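Long-range contacts in F420-dependent methylenetetrahydromethanopterin dehydrogenase (Methanopyrus kandleri, PDB 3IQE), which catalyses the reversible, coenzyme F420-dependent interconversion of methenyl- and methylene-tetrahydromethanopterin in methanogenesis from carbon dioxide: residues A[42-47]-A[75-80]; A[217-222]-A[231-236]. All coordinates share one frame; numbering follows the deposited sequence.

Interaction 1: residues A[42-47]-A[75-80]; sequences VKMDPE and PAAPGP. With F42 (coenzyme f420), chain H.
Met44 and Pro46 meet Ala77, Pro78, Gly79 and Pro80 in a hydrogen-bond-free packing contact between two loop-to-helix junctions, where the chain leaves strands 33-39 and 67-71 and enters helices 46-63 and 78-89. The backbones come together at Pro46 and Gly79, whose CA atoms lie 3.8 Å apart. Glycine suits this spot: a CB on Gly79 would run into Met44 O. Beside this approach two proline rings touch at an oblique angle, Pro46 CG lying 3.9 Å from Pro78 CB.

On the coenzyme side the end of the Met44 side chain comes close to 75-80. Its CG is wedged between the backbone N and the carbonyl carbon (chi1 60°), and the chain runs on extended before bending at chi3 (-80°), which brings the methyl group against 75-80. There Met44 CE presses on Pro80 CG at 3.3 Å, tighter than ordinary van der Waals contact, the two side chains crossing at about a right angle; Ala77 CB is a looser neighbour of the same methyl. The thioether also faces the coenzyme: Met44 SD lies 3.5 Å from F42 C2 and Met44 CE 3.6 Å from F42 O2', so one side chain touches deazaflavin, ribityl chain and proline together.

The loop also reads the coenzyme through its backbone, F42 N3 donating a hydrogen bond to Val42 O (3.1 Å, 155° at the hydrogen). Asn13 N and Asn74 ND2 bind F42 as well. Asp45 is the N-cap of helix 46-63 and caps Cys48 N with OD2, while Lys43 forms a salt bridge to Asp25 of a second subunit. Loops following parallel strands and leading into helix N-termini, gathered round a coenzyme, are typical of Rossmann-like alpha/beta folds.

Interaction 2: residues A[217-222]-A[231-236]; sequences SVEGCF and VPIVAS. With H4M (5,10-dimethylene tetrahydromethanopterin), chain G.
Gly220 lets two antiparallel helices pass unusually close: its CA lies 5.3 Å from Val234 CA. The axes of segments 217-222 and 231-236 approach to 8.1 Å, with 151° between their directions. A CB on Gly220 would collide with Val234 CG1, which instead rests 3.8 Å from Gly220 CA. The glycine lies within a wider pi-type turn, 219-222, of helix 197-223.

Two branched side chains of helix 227-257 fill the interface. Val234 directs CG1 at the glycine backbone and also at Cys221 SG, 4.1 Å away. Ile233 splits its work between branches: CG2, anti to the backbone N, packs 3.8 Å from Gly220 N, while CG1 lies anti to the carbonyl carbon (chi1 -68°) and carries CD1 onward to Glu219. Ile233 CD1 meets Glu219 OE2 at 3.8 Å, the two side chains crossing at about a right angle. An alanine in place of Ile233 lacks both branches, which would probably leave a gap between the helices beside Gly220 N and the Glu219 carboxylate without its apolar neighbour.

That carboxylate is engaged across a subunit boundary, OE1 in a salt bridge to Arg185 and OE2 in a hydrogen bond to Asn186, both of a third subunit. On the side that meets the bound tetrahydromethanopterin, Cys221 CB comes within 3.1 Å of H4M OX2, and the same CB sits over the centre of the Phe222 ring; Cys221 O is 3.0 Å from H4M OX4. No hydrogen bond links the two segments, so the helical hairpin is held here by close fit rather than by polar bonds, while the polar groups described find partners elsewhere: the Glu219 carboxylate on a third subunit, Gly220 O at Arg128 NE, and Cys221 O beside H4M OX4.

Interaction 1 closes before interaction 2 opens, and the two belong to different parts of one chain. The first joins the loops and first turns that lead from strands 33-39 and 67-71 of the parallel sheet into helices 46-63 and 78-89; the second joins helices 197-223 and 227-257, consecutive in the chain after the last strand, 180-183. Their centres are 22 Å apart, with about 9 Å between nearest atoms. The bound molecules bridge the gap: 42-47 holds F420 and touches the pterin through Val42, whereas 217-222 lines the pterin's polyol chain and reaches F420 through Phe222. Both contacts also border a second subunit, consistent with coenzyme and substrate sites lying near subunit interfaces of the hexamer.

Interaction 1: residues A[42-47]-A[75-80]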
# COMPACT_ATOMS: atom_id res chain seq x y z
N VAL A 42 -33.96 -1.82 9.77
CA VAL A 42 -33.62 -2.92 8.86
C VAL A 42 -34.78 -3.83 8.45
O VAL A 42 -34.63 -4.60 7.52
CB VAL A 42 -32.54 -3.83 9.46
CG1 VAL A 42 -31.36 -3.01 9.89
CG2 VAL A 42 -33.08 -4.65 10.62
N LYS A 43 -35.90 -3.78 9.16
CA LYS A 43 -36.99 -4.70 8.84
C LYS A 43 -37.85 -4.22 7.68
O LYS A 43 -38.34 -3.08 7.67
CB LYS A 43 -37.83 -5.06 10.10
CG LYS A 43 -37.04 -5.96 11.10
CD LYS A 43 -37.90 -7.06 11.74
CE LYS A 43 -37.37 -7.44 13.13
NZ LYS A 43 -36.29 -8.46 13.10
N MET A 44 -38.03 -5.11 6.72
CA MET A 44 -38.73 -4.80 5.49
C MET A 44 -39.66 -5.94 5.06
O MET A 44 -39.82 -6.21 3.88
CB MET A 44 -37.73 -4.53 4.38
CG MET A 44 -36.81 -5.72 4.09
SD MET A 44 -35.63 -5.29 2.79
CE MET A 44 -36.68 -5.51 1.35
N ASP A 45 -40.26 -6.59 6.06
CA ASP A 45 -41.37 -7.51 5.87
C ASP A 45 -42.64 -6.70 5.56
O ASP A 45 -42.68 -5.51 5.82
CB ASP A 45 -41.57 -8.30 7.16
CG ASP A 45 -41.82 -7.38 8.36
OD1 ASP A 45 -40.85 -6.80 8.93
OD2 ASP A 45 -43.01 -7.23 8.74
N PRO A 46 -43.68 -7.34 5.01
CA PRO A 46 -44.89 -6.56 4.67
C PRO A 46 -45.54 -5.80 5.84
O PRO A 46 -46.05 -4.71 5.64
CB PRO A 46 -45.85 -7.63 4.13
CG PRO A 46 -44.95 -8.64 3.51
CD PRO A 46 -43.67 -8.65 4.34
N GLU A 47 -45.51 -6.35 7.05
CA GLU A 47 -46.11 -5.68 8.21
C GLU A 47 -45.43 -4.34 8.48
O GLU A 47 -46.08 -3.33 8.71
CB GLU A 47 -45.98 -6.53 9.47
CG GLU A 47 -46.77 -7.83 9.45
CD GLU A 47 -46.06 -8.92 8.67
OE1 GLU A 47 -44.92 -8.69 8.17
OE2 GLU A 47 -46.64 -10.02 8.55
N PRO A 75 -36.93 -3.91 -4.68
CA PRO A 75 -38.31 -3.48 -4.90
C PRO A 75 -39.25 -4.61 -5.33
O PRO A 75 -40.46 -4.42 -5.38
CB PRO A 75 -38.19 -2.44 -6.03
CG PRO A 75 -36.77 -2.06 -6.09
CD PRO A 75 -35.99 -3.23 -5.56
N ALA A 76 -38.71 -5.79 -5.63
CA ALA A 76 -39.55 -6.90 -6.07
C ALA A 76 -40.02 -7.80 -4.92
O ALA A 76 -40.98 -8.57 -5.05
CB ALA A 76 -38.83 -7.74 -7.12
N ALA A 77 -39.34 -7.67 -3.78
CA ALA A 77 -39.71 -8.40 -2.58
C ALA A 77 -41.09 -8.01 -2.06
O ALA A 77 -41.60 -6.92 -2.35
CB ALA A 77 -38.68 -8.21 -1.50
N PRO A 78 -41.69 -8.91 -1.27
CA PRO A 78 -43.04 -8.83 -0.75
C PRO A 78 -43.41 -7.53 -0.07
O PRO A 78 -44.50 -7.00 -0.29
CB PRO A 78 -43.06 -9.94 0.30
CG PRO A 78 -42.15 -10.92 -0.19
CD PRO A 78 -41.03 -10.14 -0.82
N GLY A 79 -42.52 -7.07 0.81
CA GLY A 79 -42.73 -5.87 1.60
C GLY A 79 -42.55 -4.62 0.77
O GLY A 79 -43.40 -3.71 0.80
N PRO A 80 -41.46 -4.56 0.02
CA PRO A 80 -41.30 -3.48 -0.96
C PRO A 80 -42.39 -3.41 -2.02
O PRO A 80 -42.80 -2.31 -2.41
CB PRO A 80 -39.92 -3.77 -1.58
CG PRO A 80 -39.17 -4.39 -0.45
CD PRO A 80 -40.20 -5.31 0.20
N1 F42 H . -33.44 -8.13 3.86
C2 F42 H . -33.94 -7.45 4.91
O2 F42 H . -34.78 -8.00 5.65
N3 F42 H . -33.29 -6.36 5.38
C4 F42 H . -32.26 -5.81 4.67
O4 F42 H . -31.88 -4.66 4.96
C4A F42 H . -31.83 -6.45 3.51
C5 F42 H . -30.67 -6.10 2.83
C5A F42 H . -30.68 -6.34 1.45
C6 F42 H . -29.87 -5.64 0.57
C7 F42 H . -29.92 -5.90 -0.79
C8 F42 H . -30.79 -6.87 -1.28
O8M F42 H . -30.85 -7.12 -2.61
C9 F42 H . -31.61 -7.57 -0.40
C9A F42 H . -31.55 -7.30 0.95
N10 F42 H . -32.33 -7.98 1.80
C10 F42 H . -32.58 -7.50 3.02
C1' F42 H . -32.72 -9.34 1.45
C2' F42 H . -34.11 -9.26 0.82
O2' F42 H . -35.01 -8.69 1.78
C3' F42 H . -34.60 -10.63 0.38
O3' F42 H . -34.54 -11.56 1.46
C4' F42 H . -33.74 -11.20 -0.73
O4' F42 H . -33.75 -10.32 -1.85
C5' F42 H . -34.30 -12.56 -1.14
O5' F42 H . -34.11 -12.68 -2.55
P F42 H . -35.27 -13.16 -3.55
O1P F42 H . -36.55 -12.62 -2.95
O2P F42 H . -34.88 -12.58 -4.89
O3P F42 H . -35.18 -14.67 -3.49

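Interaction 2: residues A[217-222]-A[231-236]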
# COMPACT_ATOMS: atom_id res chain seq x y z
N SER A 217 -22.86 -13.00 -2.77
CA SER A 217 -23.68 -12.98 -1.55
C SER A 217 -24.92 -13.81 -1.73
O SER A 217 -25.32 -14.53 -0.83
CB SER A 217 -24.12 -11.55 -1.19
OG SER A 217 -23.01 -10.78 -0.76
N VAL A 218 -25.51 -13.72 -2.91
CA VAL A 218 -26.71 -14.46 -3.19
C VAL A 218 -26.48 -15.97 -3.16
O VAL A 218 -27.32 -16.69 -2.61
CB VAL A 218 -27.32 -14.02 -4.52
CG1 VAL A 218 -28.24 -15.09 -4.99
CG2 VAL A 218 -28.03 -12.63 -4.36
N GLU A 219 -25.35 -16.44 -3.70
CA GLU A 219 -25.00 -17.86 -3.67
C GLU A 219 -24.80 -18.33 -2.24
O GLU A 219 -25.35 -19.36 -1.84
CB GLU A 219 -23.75 -18.19 -4.48
CG GLU A 219 -23.36 -19.66 -4.41
CD GLU A 219 -22.05 -19.97 -5.10
OE1 GLU A 219 -21.50 -19.07 -5.74
OE2 GLU A 219 -21.58 -21.13 -5.02
N GLY A 220 -24.08 -17.55 -1.45
CA GLY A 220 -23.86 -17.89 -0.05
C GLY A 220 -25.05 -17.80 0.90
O GLY A 220 -25.07 -18.48 1.91
N CYS A 221 -26.01 -16.93 0.63
CA CYS A 221 -27.13 -16.79 1.56
C CYS A 221 -28.35 -17.60 1.17
O CYS A 221 -29.12 -18.03 2.04
CB CYS A 221 -27.56 -15.35 1.70
SG CYS A 221 -26.33 -14.29 2.42
N PHE A 222 -28.54 -17.81 -0.13
CA PHE A 222 -29.78 -18.45 -0.62
C PHE A 222 -29.59 -19.79 -1.28
O PHE A 222 -30.54 -20.58 -1.31
CB PHE A 222 -30.46 -17.52 -1.60
CG PHE A 222 -30.90 -16.25 -0.99
CD1 PHE A 222 -31.78 -16.27 0.08
CD2 PHE A 222 -30.42 -15.03 -1.43
CE1 PHE A 222 -32.20 -15.09 0.67
CE2 PHE A 222 -30.82 -13.87 -0.84
CZ PHE A 222 -31.72 -13.90 0.21
N VAL A 231 -20.04 -20.02 4.48
CA VAL A 231 -19.33 -18.99 5.27
C VAL A 231 -18.11 -18.49 4.48
O VAL A 231 -17.91 -17.25 4.30
CB VAL A 231 -18.92 -19.56 6.64
CG1 VAL A 231 -18.01 -18.57 7.37
CG2 VAL A 231 -20.09 -19.80 7.47
N PRO A 232 -17.28 -19.42 3.97
CA PRO A 232 -16.24 -18.85 3.11
C PRO A 232 -16.76 -18.02 1.94
O PRO A 232 -16.14 -17.04 1.55
CB PRO A 232 -15.49 -20.10 2.59
CG PRO A 232 -16.07 -21.28 3.37
CD PRO A 232 -16.91 -20.77 4.44
N ILE A 233 -17.87 -18.44 1.33
CA ILE A 233 -18.40 -17.74 0.16
C ILE A 233 -18.82 -16.30 0.47
O ILE A 233 -18.38 -15.35 -0.20
CB ILE A 233 -19.57 -18.55 -0.47
CG1 ILE A 233 -19.08 -19.85 -1.08
CG2 ILE A 233 -20.28 -17.78 -1.57
CD1 ILE A 233 -20.26 -20.81 -1.50
N VAL A 234 -19.59 -16.12 1.54
CA VAL A 234 -20.04 -14.78 1.92
C VAL A 234 -18.85 -13.92 2.35
O VAL A 234 -18.75 -12.72 2.01
CB VAL A 234 -21.12 -14.81 3.04
CG1 VAL A 234 -22.41 -15.47 2.55
CG2 VAL A 234 -20.61 -15.47 4.29
N ALA A 235 -17.91 -14.52 3.07
CA ALA A 235 -16.69 -13.78 3.42
C ALA A 235 -15.92 -13.32 2.18
O ALA A 235 -15.37 -12.21 2.19
CB ALA A 235 -15.80 -14.61 4.31
N SER A 236 -15.82 -14.14 1.13
CA SER A 236 -15.10 -13.71 -0.09
C SER A 236 -15.78 -12.45 -0.71
O SER A 236 -15.14 -11.54 -1.24
CB SER A 236 -15.05 -14.83 -1.11
OG SER A 236 -16.36 -15.06 -1.64
N1 H4M G . -26.43 -2.91 4.37
C2 H4M G . -26.21 -2.83 3.06
NA2 H4M G . -25.62 -1.73 2.51
N3 H4M G . -26.58 -3.84 2.26
C4 H4M G . -27.16 -4.97 2.75
OH4 H4M G . -27.49 -5.86 1.94
C4A H4M G . -27.42 -5.05 4.10
N5 H4M G . -28.02 -6.13 4.72
C6 H4M G . -28.80 -5.83 5.92
C7 H4M G . -27.83 -5.16 6.90
C7M H4M G . -28.50 -4.75 8.21
N8 H4M G . -27.23 -4.01 6.26
C8A H4M G . -27.04 -3.98 4.92
C9 H4M G . -29.38 -7.20 6.32
C9M H4M G . -30.68 -7.05 7.09
C10 H4M G . -28.76 -7.19 4.07
N10 H4M G . -29.58 -7.89 5.04
C11 H4M G . -30.77 -11.91 4.56
C12 H4M G . -30.71 -11.37 5.83
C13 H4M G . -30.32 -10.03 6.01
C14 H4M G . -29.97 -9.25 4.91
C15 H4M G . -30.04 -9.81 3.64
C16 H4M G . -30.44 -11.13 3.47
CX1 H4M G . -31.23 -13.33 4.32
CX2 H4M G . -30.34 -14.38 4.95
CX3 H4M G . -30.98 -15.73 4.75
CX4 H4M G . -29.86 -16.56 5.30
CX5 H4M G . -30.04 -17.60 6.39
OX2 H4M G . -29.07 -14.47 4.30
OX3 H4M G . -32.19 -15.79 5.49
OX4 H4M G . -28.61 -16.46 4.57
OX5 H4M G . -28.90 -17.67 7.23
O5J H4M G . -28.52 -20.98 11.07
C5J H4M G . -28.14 -21.30 9.73
C4J H4M G . -27.99 -20.05 8.88
O4J H4M G . -29.26 -19.58 8.43
C3J H4M G . -27.32 -18.86 9.57
O3J H4M G . -26.29 -18.32 8.73
C2J H4M G . -28.39 -17.79 9.67
O2J H4M G . -27.87 -16.45 9.60
C1J H4M G . -29.32 -18.17 8.51
PA H4M G . -29.22 -22.07 12.03
O1A H4M G . -28.14 -22.50 13.00
O2A H4M G . -30.35 -21.24 12.63
O3A H4M G . -29.66 -23.19 11.09